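Local coordinates for protein ribonuclease J (Methanolobus psychrophilus R15, PDB 5HAB) that probably degrades RNA as an exoribonuclease of the metallo-beta-lactamase/beta-CASP family and is captured here as an engineered variant with RNA bound, at residues A385-Y388 / A389-K393; I125-P128 / Y129-A132; H410-R413 / E414-W417. The protein carries 1 engineered substitution. One frame throughout, in Å; residues are numbered along the deposited sequence.

Contact 1 of 3, residues A385-Y388 / A389-K393; sequences ANRY and ALETK. With SO4 (sulfate ion), chain I.
Four successive i to i+4 bonds, from Ala389 N on Ala385 O to Thr392 N on Tyr388 O, wind residues 385-393 through helix 381-396, the crossover helix of the beta-alpha-beta unit 370-374/381-396/400-402 in the beta-CASP part. Arg387 and Glu391, one turn apart, add a salt bridge: NE of Arg387 lies 2.8 Å from OE1 of Glu391. The carboxylate oxygen arrives at the guanidinium edge and accepts with its anti lone pair, although the two flat groups are turned 49° against each other. Bends at chi2 and chi3 turn the arginine forward along the helix, where its other nitrogens hold His345 O and Asp403.

With chi1 at -60°, Thr392 sets OG1 beside its own backbone N, and the hydroxyl donates to Tyr388 O at 2.7 Å. Tyr388 O is gripped twice, by N and OG1 of Thr392 from opposite faces of the carbonyl plane. The same OG1 stands 3.5 Å above the centre of the tyrosine ring, whose OH reaches sulfate I O2 at 3.1 Å. That ion, probably from the crystallisation liquor, also binds Arg58 and Arg61 of the second subunit, consistent with a basic spot at the interface that can hold an anion.

Contact 2 of 3, residues I125-P128 / Y129-A132; sequences IATP and YTTA
Pro128, Thr131 and Ala126 carry most of this turn, in which the chain leaves a strand and winds at once into a helix. Proline suits the first helical turn because its ring holds phi within the helical range and its missing N-H is not needed there. Its carbonyl accepts from Ala132 N at 2.9 Å; OG1 of Thr131 also lies against Pro128 O, at a separation so short that its exact value is doubtful. Thr131 can reach back because chi1 of 59° places OG1 between its own N and carbonyl carbon, which turns the methyl the other way, toward the strand. There CG2 of Thr131 meets CB of Ala126 at 3.6 Å, and CG2 of Thr130 touches the same CB at 3.7 Å. The short alanine side chain lies against both threonine methyls.

This is the start of a beta-alpha-beta unit, strand 124-126, helix 128-138 and strand 150-152, within the metallo-beta-lactamase part of the protein. Thr127 occupies the N-cap: Thr131 N bonds to its carbonyl, and its OG1 lies close to OG1 of Thr130 while also bonding to Asp178 O. A small hydroxyl side chain serves well here, able to face the first turn and the adjoining loop together. Tyr129 extends from the helix to Tyr298 O and packs on helix 293-304, while Thr131 packs on Ile150 and Ala152 of strand 150-152.

Contact 3 of 3, residues H410-R413 / E414-W417; sequences HAYR and EDHW. With SO4 (sulfate ion), chain K; nucleotides of chain D.
Ala411 packs its methyl over one face of the His416 ring, 4.1 Å from the centroid, a CH-pi contact in the tight inner part of this helix start. The same CB touches CB of Asp415 at 3.7 Å; alanine is small enough for both. Chi1 of -60° sends Asp415 back along the first turn, where the anti lone pair of OD2 accepts from Tyr412 N at 2.8 Å. Tyr412 is the N-cap, so the aspartate ties down the backbone as the helix begins, and OD2 also takes Thr238 N. A water bridges Ala411 O and His416 NE2, in the imidazole plane.

The outer side is loose only within these two segments, for its polar ends serve the interface with the third subunit: NH2 of Arg413 donates to sulfate K O3 at 3.2 Å, Lys395 of that subunit binds the same ion, and Glu414 pairs with its Arg400. Before the turn, His410 bonds through ND1 to Glu228, and its NE2 comes 3.3 Å from O2' of nucleotide A1. In this RNA specificity region of the Zn-dependent metallo-hydrolase family, helix 413-423 starts with His416 against strand 222-228, while Trp417 and Arg413 pack on helix 435-447.

How the contacts relate
Along the chain contact 2 comes first, then contact 1, then contact 3, and none touches another. Contacts 1 and 2, with centres about 35 Å apart, lie on opposite sides of the chain's centre. Each belongs to a beta-alpha-beta unit, but of different sheets: contact 2 in the mixed sheet containing strand 124-126, contact 1 in the parallel sheet containing strands 370-374 and 400-402. From strand 400-402 the chain runs on to contact 3, about 32 Å from contact 1 between centres. There the loop leading into helix 413-423 passes beside bound RNA. Contacts 1 and 3 face different subunits; assembly contacts and RNA lie close together at contact 3, and contact 1 too is near both.

Contact 1 of 3, residues A385-Y388 / A389-K393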
ATOM      1  N   ALA B 385      -5.580  -9.224  12.901  1.00 36.52           N
ATOM      2  CA  ALA B 385      -4.804  -9.702  14.043  1.00 38.92           C
ATOM      3  C   ALA B 385      -5.091 -11.177  14.309  1.00 50.89           C
ATOM      4  O   ALA B 385      -4.168 -11.985  14.391  1.00 49.56           O
ATOM      5  CB  ALA B 385      -5.091  -8.877  15.283  1.00 35.61           C
ATOM      6  N   ASN B 386      -6.365 -11.540  14.425  1.00 40.26           N
ATOM      7  CA  ASN B 386      -6.682 -12.933  14.734  1.00 51.46           C
ATOM      8  C   ASN B 386      -6.126 -13.874  13.660  1.00 46.89           C
ATOM      9  O   ASN B 386      -5.592 -14.948  13.975  1.00 55.78           O
ATOM     10  CB  ASN B 386      -8.193 -13.131  14.891  1.00 45.94           C
ATOM     11  CG  ASN B 386      -8.756 -12.375  16.077  1.00 59.28           C
ATOM     12  OD1 ASN B 386      -8.115 -12.275  17.122  1.00 54.71           O
ATOM     13  ND2 ASN B 386      -9.966 -11.848  15.925  1.00 60.25           N
ATOM     14  N   ARG B 387      -6.216 -13.454  12.401  1.00 47.18           N
ATOM     15  CA  ARG B 387      -5.698 -14.259  11.298  1.00 46.31           C
ATOM     16  C   ARG B 387      -4.181 -14.372  11.373  1.00 48.66           C
ATOM     17  O   ARG B 387      -3.622 -15.443  11.139  1.00 38.43           O
ATOM     18  CB  ARG B 387      -6.099 -13.665   9.950  1.00 48.16           C
ATOM     19  CG  ARG B 387      -7.140 -14.472   9.210  1.00 61.17           C
ATOM     20  CD  ARG B 387      -6.616 -15.840   8.801  1.00 55.67           C
ATOM     21  NE  ARG B 387      -6.227 -15.877   7.395  1.00 53.81           N
ATOM     22  CZ  ARG B 387      -7.084 -16.039   6.393  1.00 51.46           C
ATOM     23  NH1 ARG B 387      -8.382 -16.147   6.640  1.00 54.48           N
ATOM     24  NH2 ARG B 387      -6.649 -16.067   5.142  1.00 62.71           N
ATOM     25  N   TYR B 388      -3.521 -13.269  11.708  1.00 31.94           N
ATOM     26  CA  TYR B 388      -2.071 -13.273  11.830  1.00 43.97           C
ATOM     27  C   TYR B 388      -1.617 -14.231  12.929  1.00 43.30           C
ATOM     28  O   TYR B 388      -0.704 -15.023  12.715  1.00 52.61           O
ATOM     29  CB  TYR B 388      -1.542 -11.861  12.098  1.00 33.22           C
ATOM     30  CG  TYR B 388      -0.074 -11.818  12.462  1.00 48.93           C
ATOM     31  CD1 TYR B 388       0.907 -11.885  11.484  1.00 36.29           C
ATOM     32  CD2 TYR B 388       0.333 -11.702  13.787  1.00 47.81           C
ATOM     33  CE1 TYR B 388       2.252 -11.843  11.818  1.00 42.33           C
ATOM     34  CE2 TYR B 388       1.669 -11.658  14.130  1.00 50.28           C
ATOM     35  CZ  TYR B 388       2.625 -11.730  13.141  1.00 56.63           C
ATOM     36  OH  TYR B 388       3.956 -11.686  13.482  1.00 48.01           O
ATOM     37  N   ALA B 389      -2.254 -14.167  14.095  1.00 49.07           N
ATOM     38  CA  ALA B 389      -1.898 -15.055  15.203  1.00 43.72           C
ATOM     39  C   ALA B 389      -2.134 -16.523  14.831  1.00 47.27           C
ATOM     40  O   ALA B 389      -1.270 -17.382  15.057  1.00 44.14           O
ATOM     41  CB  ALA B 389      -2.685 -14.686  16.453  1.00 43.28           C
ATOM     42  N   LEU B 390      -3.297 -16.798  14.240  1.00 34.28           N
ATOM     43  CA  LEU B 390      -3.626 -18.151  13.805  1.00 43.47           C
ATOM     44  C   LEU B 390      -2.572 -18.695  12.838  1.00 39.29           C
ATOM     45  O   LEU B 390      -2.020 -19.783  13.037  1.00 60.07           O
ATOM     46  CB  LEU B 390      -5.004 -18.182  13.135  1.00 32.53           C
ATOM     47  CG  LEU B 390      -5.419 -19.540  12.563  1.00 37.00           C
ATOM     48  CD1 LEU B 390      -5.749 -20.516  13.689  1.00 43.06           C
ATOM     49  CD2 LEU B 390      -6.582 -19.406  11.599  1.00 39.80           C
ATOM     50  N   GLU B 391      -2.290 -17.920  11.797  1.00 35.89           N
ATOM     51  CA  GLU B 391      -1.365 -18.342  10.753  1.00 46.87           C
ATOM     52  C   GLU B 391       0.049 -18.503  11.287  1.00 35.58           C
ATOM     53  O   GLU B 391       0.733 -19.456  10.935  1.00 40.00           O
ATOM     54  CB  GLU B 391      -1.378 -17.344   9.596  1.00 40.08           C
ATOM     55  CG  GLU B 391      -2.358 -17.712   8.500  1.00 56.74           C
ATOM     56  CD  GLU B 391      -2.346 -16.722   7.355  1.00 59.24           C
ATOM     57  OE1 GLU B 391      -3.402 -16.106   7.099  1.00 64.99           O
ATOM     58  OE2 GLU B 391      -1.292 -16.573   6.698  1.00 66.72           O
ATOM     59  N   THR B 392       0.477 -17.576  12.140  1.00 36.77           N
ATOM     60  CA  THR B 392       1.791 -17.653  12.769  1.00 32.39           C
ATOM     61  C   THR B 392       1.928 -18.943  13.575  1.00 45.80           C
ATOM     62  O   THR B 392       2.956 -19.615  13.495  1.00 40.68           O
ATOM     63  CB  THR B 392       2.063 -16.448  13.689  1.00 34.47           C
ATOM     64  OG1 THR B 392       2.001 -15.239  12.927  1.00 48.81           O
ATOM     65  CG2 THR B 392       3.441 -16.559  14.333  1.00 35.72           C
ATOM     66  N   LYS B 393       0.897 -19.294  14.344  1.00 44.34           N
ATOM     67  CA  LYS B 393       0.933 -20.544  15.113  1.00 48.37           C
ATOM     68  C   LYS B 393       1.001 -21.775  14.202  1.00 41.17           C
ATOM     69  O   LYS B 393       1.848 -22.668  14.395  1.00 50.70           O
ATOM     70  CB  LYS B 393      -0.281 -20.634  16.039  1.00 45.88           C
ATOM     71  CG  LYS B 393      -0.251 -19.617  17.169  1.00 48.10           C
ATOM     72  CD  LYS B 393      -1.571 -19.569  17.912  1.00 40.90           C
ATOM     73  CE  LYS B 393      -1.603 -18.387  18.861  1.00 63.79           C
ATOM     74  NZ  LYS B 393      -2.948 -18.185  19.467  1.00 64.14           N
TER
HETATM   75  S   SO4 I 501       6.850 -13.335  11.597  1.00103.32           S
HETATM   76  O1  SO4 I 501       6.865 -14.154  10.386  1.00 63.86           O
HETATM   77  O2  SO4 I 501       6.175 -12.061  11.346  1.00 51.11           O
HETATM   78  O3  SO4 I 501       6.135 -14.046  12.655  1.00 99.49           O
HETATM   79  O4  SO4 I 501       8.226 -13.089  12.024  1.00 76.78           O

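Contact 2 of 3, residues I125-P128 / Y129-A132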
ATOM      1  N   ILE B 125     -40.460 -11.499   6.205  1.00 36.07           N
ATOM      2  CA  ILE B 125     -40.629 -12.194   4.936  1.00 41.94           C
ATOM      3  C   ILE B 125     -39.260 -12.562   4.381  1.00 60.45           C
ATOM      4  O   ILE B 125     -38.360 -11.719   4.317  1.00 39.31           O
ATOM      5  CB  ILE B 125     -41.413 -11.350   3.927  1.00 39.48           C
ATOM      6  CG1 ILE B 125     -42.722 -10.852   4.543  1.00 50.62           C
ATOM      7  CG2 ILE B 125     -41.681 -12.154   2.662  1.00 43.82           C
ATOM      8  CD1 ILE B 125     -43.393  -9.762   3.731  1.00 50.43           C
ATOM      9  N   ALA B 126     -39.094 -13.821   3.989  1.00 50.09           N
ATOM     10  CA  ALA B 126     -37.786 -14.281   3.529  1.00 44.82           C
ATOM     11  C   ALA B 126     -37.879 -15.571   2.724  1.00 51.12           C
ATOM     12  O   ALA B 126     -38.938 -16.190   2.642  1.00 61.30           O
ATOM     13  CB  ALA B 126     -36.849 -14.468   4.719  1.00 39.68           C
ATOM     14  N   THR B 127     -36.767 -15.958   2.112  1.00 39.43           N
ATOM     15  CA  THR B 127     -36.694 -17.217   1.383  1.00 42.51           C
ATOM     16  C   THR B 127     -36.659 -18.389   2.361  1.00 41.65           C
ATOM     17  O   THR B 127     -36.249 -18.214   3.511  1.00 41.46           O
ATOM     18  CB  THR B 127     -35.450 -17.261   0.475  1.00 44.35           C
ATOM     19  OG1 THR B 127     -34.268 -17.132   1.278  1.00 42.04           O
ATOM     20  CG2 THR B 127     -35.504 -16.150  -0.561  1.00 38.93           C
ATOM     21  N   PRO B 128     -37.076 -19.586   1.905  1.00 45.24           N
ATOM     22  CA  PRO B 128     -37.102 -20.796   2.736  1.00 37.86           C
ATOM     23  C   PRO B 128     -35.851 -21.009   3.582  1.00 49.85           C
ATOM     24  O   PRO B 128     -35.968 -21.177   4.799  1.00 53.01           O
ATOM     25  CB  PRO B 128     -37.252 -21.911   1.700  1.00 40.74           C
ATOM     26  CG  PRO B 128     -38.089 -21.286   0.637  1.00 46.14           C
ATOM     27  CD  PRO B 128     -37.682 -19.829   0.580  1.00 49.41           C
ATOM     28  N   TYR B 129     -34.677 -20.992   2.958  1.00 51.29           N
ATOM     29  CA  TYR B 129     -33.436 -21.185   3.700  1.00 49.78           C
ATOM     30  C   TYR B 129     -33.234 -20.071   4.726  1.00 39.08           C
ATOM     31  O   TYR B 129     -32.932 -20.325   5.903  1.00 49.96           O
ATOM     32  CB  TYR B 129     -32.242 -21.252   2.741  1.00 52.53           C
ATOM     33  CG  TYR B 129     -30.936 -21.580   3.430  1.00 55.73           C
ATOM     34  CD1 TYR B 129     -30.750 -22.801   4.066  1.00 56.18           C
ATOM     35  CD2 TYR B 129     -29.889 -20.669   3.445  1.00 39.94           C
ATOM     36  CE1 TYR B 129     -29.560 -23.103   4.700  1.00 51.30           C
ATOM     37  CE2 TYR B 129     -28.692 -20.966   4.072  1.00 42.35           C
ATOM     38  CZ  TYR B 129     -28.534 -22.182   4.700  1.00 53.31           C
ATOM     39  OH  TYR B 129     -27.345 -22.479   5.332  1.00 45.75           O
ATOM     40  N   THR B 130     -33.422 -18.835   4.271  1.00 40.94           N
ATOM     41  CA  THR B 130     -33.316 -17.671   5.140  1.00 50.53           C
ATOM     42  C   THR B 130     -34.293 -17.762   6.303  1.00 39.40           C
ATOM     43  O   THR B 130     -33.921 -17.516   7.454  1.00 36.78           O
ATOM     44  CB  THR B 130     -33.593 -16.366   4.381  1.00 42.91           C
ATOM     45  OG1 THR B 130     -32.835 -16.342   3.167  1.00 44.76           O
ATOM     46  CG2 THR B 130     -33.223 -15.171   5.240  1.00 30.96           C
ATOM     47  N   THR B 131     -35.539 -18.117   5.997  1.00 33.28           N
ATOM     48  CA  THR B 131     -36.560 -18.252   7.032  1.00 58.16           C
ATOM     49  C   THR B 131     -36.137 -19.287   8.056  1.00 43.94           C
ATOM     50  O   THR B 131     -36.288 -19.073   9.251  1.00 47.61           O
ATOM     51  CB  THR B 131     -37.930 -18.673   6.461  1.00 47.57           C
ATOM     52  OG1 THR B 131     -37.798 -19.927   5.783  1.00 63.86           O
ATOM     53  CG2 THR B 131     -38.476 -17.626   5.496  1.00 26.10           C
ATOM     54  N   ALA B 132     -35.592 -20.403   7.582  1.00 45.00           N
ATOM     55  CA  ALA B 132     -35.115 -21.446   8.480  1.00 37.20           C
ATOM     56  C   ALA B 132     -34.027 -20.911   9.408  1.00 51.17           C
ATOM     57  O   ALA B 132     -34.049 -21.181  10.607  1.00 55.27           O
ATOM     58  CB  ALA B 132     -34.604 -22.640   7.693  1.00 46.62           C
TER

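Contact 3 of 3, residues H410-R413 / E414-W417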
ATOM      1  N   HIS B 410     -19.577 -10.049  -4.283  1.00 38.08           N
ATOM      2  CA  HIS B 410     -20.174  -8.746  -4.595  1.00 31.15           C
ATOM      3  C   HIS B 410     -19.929  -8.275  -6.031  1.00 31.14           C
ATOM      4  O   HIS B 410     -18.890  -8.554  -6.629  1.00 34.91           O
ATOM      5  CB  HIS B 410     -19.646  -7.676  -3.630  1.00 29.42           C
ATOM      6  CG  HIS B 410     -20.015  -7.910  -2.199  1.00 32.03           C
ATOM      7  ND1 HIS B 410     -21.238  -7.549  -1.675  1.00 27.00           N
ATOM      8  CD2 HIS B 410     -19.316  -8.462  -1.177  1.00 33.44           C
ATOM      9  CE1 HIS B 410     -21.278  -7.874  -0.395  1.00 39.68           C
ATOM     10  NE2 HIS B 410     -20.125  -8.427  -0.068  1.00 32.13           N
ATOM     11  N   ALA B 411     -20.893  -7.527  -6.557  1.00 29.01           N
ATOM     12  CA  ALA B 411     -20.836  -6.988  -7.911  1.00 28.96           C
ATOM     13  C   ALA B 411     -19.672  -6.016  -8.107  1.00 39.14           C
ATOM     14  O   ALA B 411     -19.382  -5.178  -7.246  1.00 27.42           O
ATOM     15  CB  ALA B 411     -22.143  -6.297  -8.246  1.00 26.11           C
ATOM     16  N   TYR B 412     -19.004  -6.136  -9.248  1.00 34.17           N
ATOM     17  CA  TYR B 412     -17.948  -5.198  -9.606  1.00 37.63           C
ATOM     18  C   TYR B 412     -18.562  -4.037 -10.386  1.00 29.37           C
ATOM     19  O   TYR B 412     -19.771  -4.008 -10.612  1.00 34.30           O
ATOM     20  CB  TYR B 412     -16.852  -5.887 -10.428  1.00 32.78           C
ATOM     21  CG  TYR B 412     -15.930  -6.773  -9.620  1.00 35.18           C
ATOM     22  CD1 TYR B 412     -16.232  -7.108  -8.307  1.00 21.98           C
ATOM     23  CD2 TYR B 412     -14.747  -7.261 -10.164  1.00 27.35           C
ATOM     24  CE1 TYR B 412     -15.391  -7.918  -7.561  1.00 29.88           C
ATOM     25  CE2 TYR B 412     -13.896  -8.067  -9.424  1.00 23.75           C
ATOM     26  CZ  TYR B 412     -14.226  -8.394  -8.126  1.00 35.35           C
ATOM     27  OH  TYR B 412     -13.391  -9.197  -7.381  1.00 36.09           O
ATOM     28  N   ARG B 413     -17.726  -3.088 -10.789  1.00 29.02           N
ATOM     29  CA  ARG B 413     -18.189  -1.873 -11.457  1.00 34.67           C
ATOM     30  C   ARG B 413     -19.073  -2.153 -12.678  1.00 30.66           C
ATOM     31  O   ARG B 413     -20.142  -1.560 -12.812  1.00 38.79           O
ATOM     32  CB  ARG B 413     -16.986  -0.991 -11.840  1.00 23.94           C
ATOM     33  CG  ARG B 413     -17.373   0.318 -12.514  1.00 35.97           C
ATOM     34  CD  ARG B 413     -16.175   1.201 -12.882  1.00 42.26           C
ATOM     35  NE  ARG B 413     -15.243   1.395 -11.769  1.00 42.51           N
ATOM     36  CZ  ARG B 413     -13.944   1.107 -11.802  1.00 47.16           C
ATOM     37  NH1 ARG B 413     -13.394   0.592 -12.895  1.00 46.38           N
ATOM     38  NH2 ARG B 413     -13.191   1.333 -10.731  1.00 46.99           N
ATOM     39  N   GLU B 414     -18.645  -3.053 -13.557  1.00 28.53           N
ATOM     40  CA  GLU B 414     -19.382  -3.297 -14.798  1.00 27.18           C
ATOM     41  C   GLU B 414     -20.677  -4.072 -14.556  1.00 32.86           C
ATOM     42  O   GLU B 414     -21.641  -3.952 -15.323  1.00 40.42           O
ATOM     43  CB  GLU B 414     -18.502  -4.043 -15.805  1.00 34.24           C
ATOM     44  CG  GLU B 414     -17.203  -3.324 -16.145  1.00 35.95           C
ATOM     45  CD  GLU B 414     -17.419  -1.868 -16.503  1.00 40.60           C
ATOM     46  OE1 GLU B 414     -18.326  -1.585 -17.311  1.00 42.46           O
ATOM     47  OE2 GLU B 414     -16.673  -1.007 -15.993  1.00 34.01           O
ATOM     48  N   ASP B 415     -20.695  -4.870 -13.494  1.00 29.39           N
ATOM     49  CA  ASP B 415     -21.927  -5.521 -13.063  1.00 40.40           C
ATOM     50  C   ASP B 415     -22.963  -4.462 -12.684  1.00 36.00           C
ATOM     51  O   ASP B 415     -24.133  -4.547 -13.072  1.00 37.47           O
ATOM     52  CB  ASP B 415     -21.655  -6.458 -11.889  1.00 30.22           C
ATOM     53  CG  ASP B 415     -20.663  -7.548 -12.240  1.00 36.36           C
ATOM     54  OD1 ASP B 415     -20.898  -8.260 -13.236  1.00 44.56           O
ATOM     55  OD2 ASP B 415     -19.641  -7.686 -11.529  1.00 40.19           O
ATOM     56  N   HIS B 416     -22.521  -3.450 -11.944  1.00 29.90           N
ATOM     57  CA  HIS B 416     -23.393  -2.331 -11.596  1.00 28.30           C
ATOM     58  C   HIS B 416     -23.805  -1.544 -12.824  1.00 33.60           C
ATOM     59  O   HIS B 416     -24.933  -1.069 -12.912  1.00 29.16           O
ATOM     60  CB  HIS B 416     -22.711  -1.409 -10.589  1.00 20.79           C
ATOM     61  CG  HIS B 416     -22.765  -1.919  -9.185  1.00 31.94           C
ATOM     62  ND1 HIS B 416     -23.953  -2.098  -8.510  1.00 28.29           N
ATOM     63  CD2 HIS B 416     -21.782  -2.290  -8.329  1.00 30.17           C
ATOM     64  CE1 HIS B 416     -23.700  -2.556  -7.297  1.00 26.71           C
ATOM     65  NE2 HIS B 416     -22.391  -2.680  -7.160  1.00 31.06           N
ATOM     66  N   TRP B 417     -22.881  -1.411 -13.770  1.00 35.22           N
ATOM     67  CA  TRP B 417     -23.148  -0.737 -15.036  1.00 34.82           C
ATOM     68  C   TRP B 417     -24.325  -1.394 -15.762  1.00 39.14           C
ATOM     69  O   TRP B 417     -25.301  -0.733 -16.144  1.00 48.23           O
ATOM     70  CB  TRP B 417     -21.887  -0.764 -15.905  1.00 38.78           C
ATOM     71  CG  TRP B 417     -22.022  -0.119 -17.239  1.00 35.41           C
ATOM     72  CD1 TRP B 417     -22.248  -0.740 -18.430  1.00 46.30           C
ATOM     73  CD2 TRP B 417     -21.898   1.276 -17.530  1.00 37.69           C
ATOM     74  NE1 TRP B 417     -22.291   0.184 -19.446  1.00 41.76           N
ATOM     75  CE2 TRP B 417     -22.080   1.430 -18.920  1.00 35.80           C
ATOM     76  CE3 TRP B 417     -21.663   2.411 -16.750  1.00 39.63           C
ATOM     77  CZ2 TRP B 417     -22.031   2.672 -19.545  1.00 35.70           C
ATOM     78  CZ3 TRP B 417     -21.613   3.644 -17.374  1.00 50.20           C
ATOM     79  CH2 TRP B 417     -21.797   3.765 -18.756  1.00 44.40           C
TER
HETATM   80  S   SO4 K 503      -9.448   1.426 -11.805  1.00 94.34           S
HETATM   81  O1  SO4 K 503      -8.003   1.240 -11.715  1.00 87.80           O
HETATM   82  O2  SO4 K 503      -9.895   1.160 -13.171  1.00 81.02           O
HETATM   83  O3  SO4 K 503     -10.107   0.505 -10.885  1.00 69.64           O
HETATM   84  O4  SO4 K 503      -9.783   2.802 -11.442  1.00110.60           O
ATOM     85  OP3   A D   1     -14.798 -11.690  -0.338  1.00 60.06           O
ATOM     86  P     A D   1     -16.095 -10.974  -0.391  1.00 52.80           P
ATOM     87  OP1   A D   1     -17.189 -11.976  -0.458  1.00 49.39           O
ATOM     88  OP2   A D   1     -16.006  -9.932  -1.445  1.00 51.04           O
ATOM     89  O5'   A D   1     -16.233 -10.168   0.967  1.00 68.43           O
ATOM     90  C5'   A D   1     -16.026 -10.792   2.230  1.00 84.49           C
ATOM     91  C4'   A D   1     -16.636  -9.970   3.338  1.00 94.56           C
ATOM     92  O4'   A D   1     -15.812  -8.789   3.546  1.00 88.52           O
ATOM     93  C3'   A D   1     -18.047  -9.465   3.047  1.00 84.04           C
ATOM     94  O3'   A D   1     -18.839  -9.465   4.231  1.00105.02           O
ATOM     95  C2'   A D   1     -17.816  -8.036   2.562  1.00 84.75           C
ATOM     96  O2'   A D   1     -18.905  -7.163   2.780  1.00 83.99           O
ATOM     97  C1'   A D   1     -16.583  -7.615   3.362  1.00 97.70           C
ATOM     98  N9    A D   1     -15.754  -6.643   2.640  1.00107.17           N
ATOM     99  C8    A D   1     -15.460  -6.675   1.295  1.00 90.78           C
ATOM    100  N7    A D   1     -14.707  -5.684   0.884  1.00 88.12           N
ATOM    101  C5    A D   1     -14.490  -4.940   2.037  1.00102.41           C
ATOM    102  C6    A D   1     -13.764  -3.757   2.267  1.00106.15           C
ATOM    103  N6    A D   1     -13.099  -3.097   1.311  1.00 88.68           N
ATOM    104  N1    A D   1     -13.745  -3.272   3.531  1.00111.50           N
ATOM    105  C2    A D   1     -14.414  -3.935   4.486  1.00 99.33           C
ATOM    106  N3    A D   1     -15.131  -5.056   4.394  1.00 95.64           N
ATOM    107  C4    A D   1     -15.132  -5.515   3.127  1.00102.13           C
TER
HETATM  108  O   HOH W   1     -20.739  -3.462  -5.328  1.00 29.32           O